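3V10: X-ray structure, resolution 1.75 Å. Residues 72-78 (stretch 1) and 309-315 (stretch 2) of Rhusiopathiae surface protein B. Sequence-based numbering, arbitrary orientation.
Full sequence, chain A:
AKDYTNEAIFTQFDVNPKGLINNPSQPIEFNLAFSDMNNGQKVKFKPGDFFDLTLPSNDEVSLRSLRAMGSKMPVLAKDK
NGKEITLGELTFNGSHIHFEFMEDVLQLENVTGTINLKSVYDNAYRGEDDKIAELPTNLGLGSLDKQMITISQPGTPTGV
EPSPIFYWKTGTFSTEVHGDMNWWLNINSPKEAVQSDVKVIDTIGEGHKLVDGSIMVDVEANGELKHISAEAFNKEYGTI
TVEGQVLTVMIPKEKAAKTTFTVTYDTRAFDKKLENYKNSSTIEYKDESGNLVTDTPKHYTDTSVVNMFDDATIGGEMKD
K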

ATOM      1  N   LYS A  72      -1.518  17.811  -2.676  1.00 11.65           N
ATOM      2  CA  LYS A  72      -2.675  18.411  -2.013  1.00 14.48           C
ATOM      3  C   LYS A  72      -3.958  17.614  -2.231  1.00 14.90           C
ATOM      4  O   LYS A  72      -4.159  17.008  -3.286  1.00 14.67           O
ATOM      5  CB  LYS A  72      -2.904  19.839  -2.519  1.00 17.79           C
ATOM      6  CG  LYS A  72      -2.070  20.917  -1.846  1.00 22.60           C
ATOM      7  CD  LYS A  72      -0.616  20.852  -2.247  1.00 24.96           C
ATOM      8  CE  LYS A  72       0.100  22.135  -1.854  1.00 24.75           C
ATOM      9  NZ  LYS A  72       1.525  22.107  -2.256  1.00 22.77           N
ATOM     10  N   MET A  73      -4.829  17.633  -1.228  1.00 13.26           N
ATOM     11  CA  MET A  73      -6.110  16.937  -1.298  1.00 14.49           C
ATOM     12  C   MET A  73      -7.163  17.824  -0.640  1.00 15.02           C
ATOM     13  O   MET A  73      -6.964  18.320   0.465  1.00 14.37           O
ATOM     14  CB  MET A  73      -6.033  15.588  -0.564  1.00 14.77           C
ATOM     15  CG  MET A  73      -7.347  14.811  -0.538  1.00 17.92           C
ATOM     16  SD  MET A  73      -7.304  13.209   0.323  1.00 13.34           S
ATOM     17  CE  MET A  73      -7.903  13.668   1.917  1.00 19.90           C
ATOM     18  N   PRO A  74      -8.290  18.056  -1.320  1.00 13.79           N
ATOM     19  CA  PRO A  74      -9.311  18.900  -0.701  1.00 14.45           C
ATOM     20  C   PRO A  74     -10.079  18.140   0.368  1.00 13.67           C
ATOM     21  O   PRO A  74     -10.174  16.912   0.323  1.00 12.70           O
ATOM     22  CB  PRO A  74     -10.202  19.280  -1.881  1.00 14.89           C
ATOM     23  CG  PRO A  74     -10.145  18.042  -2.734  1.00 15.15           C
ATOM     24  CD  PRO A  74      -8.673  17.680  -2.695  1.00 14.71           C
ATOM     25  N   VAL A  75     -10.601  18.866   1.352  1.00 12.18           N
ATOM     26  CA  VAL A  75     -11.405  18.242   2.391  1.00 12.08           C
ATOM     27  C   VAL A  75     -12.764  18.907   2.239  1.00 13.11           C
ATOM     28  O   VAL A  75     -12.913  20.107   2.471  1.00 13.30           O
ATOM     29  CB  VAL A  75     -10.841  18.502   3.792  1.00 13.12           C
ATOM     30  CG1 VAL A  75     -11.655  17.736   4.816  1.00 12.19           C
ATOM     31  CG2 VAL A  75      -9.390  18.060   3.855  1.00 12.27           C
ATOM     32  N   LEU A  76     -13.751  18.121   1.829  1.00 12.92           N
ATOM     33  CA  LEU A  76     -15.088  18.639   1.573  1.00 14.45           C
ATOM     34  C   LEU A  76     -16.112  18.469   2.686  1.00 15.92           C
ATOM     35  O   LEU A  76     -15.984  17.604   3.552  1.00 16.75           O
ATOM     36  CB  LEU A  76     -15.634  17.983   0.302  1.00 15.56           C
ATOM     37  CG  LEU A  76     -14.671  17.965  -0.887  1.00 17.09           C
ATOM     38  CD1 LEU A  76     -15.251  17.123  -2.012  1.00 20.36           C
ATOM     39  CD2 LEU A  76     -14.416  19.394  -1.346  1.00 18.78           C
ATOM     40  N   ALA A  77     -17.135  19.317   2.633  1.00 15.09           N
ATOM     41  CA  ALA A  77     -18.242  19.296   3.583  1.00 19.08           C
ATOM     42  C   ALA A  77     -19.523  19.210   2.743  1.00 20.84           C
ATOM     43  O   ALA A  77     -19.512  19.561   1.564  1.00 22.05           O
ATOM     44  CB  ALA A  77     -18.241  20.567   4.418  1.00 19.90           C
ATOM     45  N   LYS A  78     -20.615  18.745   3.344  1.00 22.99           N
ATOM     46  CA  LYS A  78     -21.884  18.607   2.627  1.00 23.66           C
ATOM     47  C   LYS A  78     -22.990  19.447   3.253  1.00 23.47           C
ATOM     48  O   LYS A  78     -22.740  20.257   4.145  1.00 27.43           O
ATOM     49  CB  LYS A  78     -22.307  17.136   2.588  1.00 22.96           C
TER
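Stretch 2 309-315: FDDATIG

Stretch 2, FDDATIG, lies beside stretch 1 as an extended chain running in broadly the same direction. F309 and D310 are loop, and 311-315 form a strand. The strand of stretch 1 covers 72-77. The two strand axes approach to 5.0 Å, and their N-to-C directions differ by 36°, with a signed crossing angle of -36°. The chains draw together along their length: CA of M73 is 8.7 Å from CA of D310, and CA of A77 is 5.0 Å from CA of I314. They part again after that pair. CA of L76 is 5.7 Å from CA of T313. The pairing is parallel but loose.

One direct hydrogen bond joins the two backbones. N of I314 donates to O of L76 at 3.3 Å, with an angle of 152° at the hydrogen. The bond is long. Next to it, CA of A77 makes a CA-H...O contact of 3.4 Å with O of I314. Two waters fill places where the backbones stand too far apart to bond directly. One accepts from N of L76 at 2.9 Å and donates to O of A312 at 2.6 Å. The other accepts from N of K78 at 2.8 Å and donates to O of I314 at 2.6 Å. The bridges thus lie before and after the direct bond along stretch 1.

Where the strands are still apart, side chains span the gap. M73 points its CB toward stretch 2. Its chi1 and chi2 are both t, so the chain is extended as far as CG-SD and carries the sulfur across. SD of M73 lies 3.7 Å from O of D310. Chi3 is 96°, between wells, and this turn sets the terminal methyl over the start of the strand. CE of M73 is 3.8 Å from CA of D311 and 4.1 Å from CB of A312.

V75 also points toward stretch 2. With chi1 at t, its CG1 reaches CB of A312 at 3.8 Å and CG1 of I314 at 3.7 Å. A312 points back toward stretch 1, and its small methyl receives both M73 and V75. I314 has chi1 m and chi2 t. This conformation leaves CG1 against V75, while CB of I314 is 4.4 Å from CB of A77. A77 and I314 are on the same face of the sheet, and both are buried. This pair is also where the CA atoms of the register come closest.

L76 and T313 share the other face. L76 is m at chi1 and t at chi2, but its side chain stays 5.9 Å or more from stretch 2. T313 is exposed, with chi1 t. Here the backbone makes the contact: O of L76 is 3.8 Å from CA of T313.

D310 is m at chi1, and CB of D310 is 4.2 Å from SD of M73. D311 is p and points away. Each aspartate has OD1 hydrogen-bonded elsewhere in the structure. K72 and P74 take no part in the contact. K78 is modelled only to CB.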

ATOM      1  N   PHE A 309      -5.747   4.753   0.131  1.00  9.97           N
ATOM      2  CA  PHE A 309      -6.181   6.137  -0.081  1.00 10.00           C
ATOM      3  C   PHE A 309      -6.430   6.919   1.205  1.00  9.81           C
ATOM      4  O   PHE A 309      -7.002   6.402   2.163  1.00  8.91           O
ATOM      5  CB  PHE A 309      -7.465   6.168  -0.920  1.00 12.02           C
ATOM      6  CG  PHE A 309      -7.262   5.803  -2.368  1.00 10.65           C
ATOM      7  CD1 PHE A 309      -6.644   6.693  -3.245  1.00 11.93           C
ATOM      8  CD2 PHE A 309      -7.713   4.585  -2.861  1.00 14.17           C
ATOM      9  CE1 PHE A 309      -6.481   6.374  -4.599  1.00 14.06           C
ATOM     10  CE2 PHE A 309      -7.556   4.254  -4.212  1.00 14.73           C
ATOM     11  CZ  PHE A 309      -6.940   5.151  -5.082  1.00 14.88           C
ATOM     12  N   ASP A 310      -5.998   8.175   1.214  1.00 10.23           N
ATOM     13  CA  ASP A 310      -6.230   9.042   2.360  1.00 10.58           C
ATOM     14  C   ASP A 310      -7.630   9.590   2.160  1.00 11.86           C
ATOM     15  O   ASP A 310      -8.096   9.713   1.031  1.00 13.46           O
ATOM     16  CB  ASP A 310      -5.233  10.205   2.371  1.00 10.29           C
ATOM     17  CG  ASP A 310      -3.803   9.739   2.497  1.00 11.23           C
ATOM     18  OD1 ASP A 310      -3.450   9.247   3.585  1.00 13.68           O
ATOM     19  OD2 ASP A 310      -3.037   9.851   1.512  1.00 13.19           O
ATOM     20  N   ASP A 311      -8.317   9.897   3.249  1.00 12.91           N
ATOM     21  CA  ASP A 311      -9.650  10.463   3.126  1.00 15.52           C
ATOM     22  C   ASP A 311      -9.898  11.374   4.311  1.00 14.54           C
ATOM     23  O   ASP A 311      -9.248  11.250   5.348  1.00 14.59           O
ATOM     24  CB  ASP A 311     -10.714   9.359   3.033  1.00 19.04           C
ATOM     25  CG  ASP A 311     -10.826   8.537   4.295  1.00 21.38           C
ATOM     26  OD1 ASP A 311     -11.239   9.092   5.335  1.00 23.57           O
ATOM     27  OD2 ASP A 311     -10.509   7.331   4.245  1.00 23.68           O
ATOM     28  N   ALA A 312     -10.817  12.313   4.140  1.00 16.30           N
ATOM     29  CA  ALA A 312     -11.142  13.257   5.200  1.00 16.96           C
ATOM     30  C   ALA A 312     -12.486  13.890   4.901  1.00 19.01           C
ATOM     31  O   ALA A 312     -12.882  14.002   3.741  1.00 20.59           O
ATOM     32  CB  ALA A 312     -10.061  14.334   5.292  1.00 16.90           C
ATOM     33  N   THR A 313     -13.184  14.303   5.953  1.00 19.81           N
ATOM     34  CA  THR A 313     -14.490  14.923   5.805  1.00 22.41           C
ATOM     35  C   THR A 313     -14.730  15.896   6.947  1.00 22.93           C
ATOM     36  O   THR A 313     -14.153  15.749   8.023  1.00 22.19           O
ATOM     37  CB  THR A 313     -15.607  13.868   5.822  1.00 23.96           C
ATOM     38  OG1 THR A 313     -16.877  14.514   5.950  1.00 27.54           O
ATOM     39  CG2 THR A 313     -15.408  12.907   6.974  1.00 26.09           C
ATOM     40  N   ILE A 314     -15.575  16.894   6.703  1.00 23.51           N
ATOM     41  CA  ILE A 314     -15.893  17.894   7.712  1.00 21.33           C
ATOM     42  C   ILE A 314     -17.390  18.086   7.749  1.00 23.58           C
ATOM     43  O   ILE A 314     -18.050  17.932   6.718  1.00 22.00           O
ATOM     44  CB  ILE A 314     -15.237  19.235   7.393  1.00 22.48           C
ATOM     45  CG1 ILE A 314     -13.713  19.140   7.569  1.00 20.54           C
ATOM     46  CG2 ILE A 314     -15.842  20.343   8.283  1.00 20.39           C
ATOM     47  CD1 ILE A 314     -13.016  20.483   7.442  1.00 23.61           C
ATOM     48  N   GLY A 315     -17.921  18.438   8.919  1.00 22.93           N
ATOM     49  CA  GLY A 315     -19.363  18.581   9.070  1.00 23.80           C
ATOM     50  C   GLY A 315     -19.748  19.740   9.940  1.00 21.83           C
ATOM     51  O   GLY A 315     -18.985  20.168  10.787  1.00 27.78           O
TER
HETATM   52  O   HOH W   1     -13.658  15.269   1.652  1.00 17.17           O
HETATM   53  O   HOH W   2     -20.276  17.068   5.580  1.00 30.13           O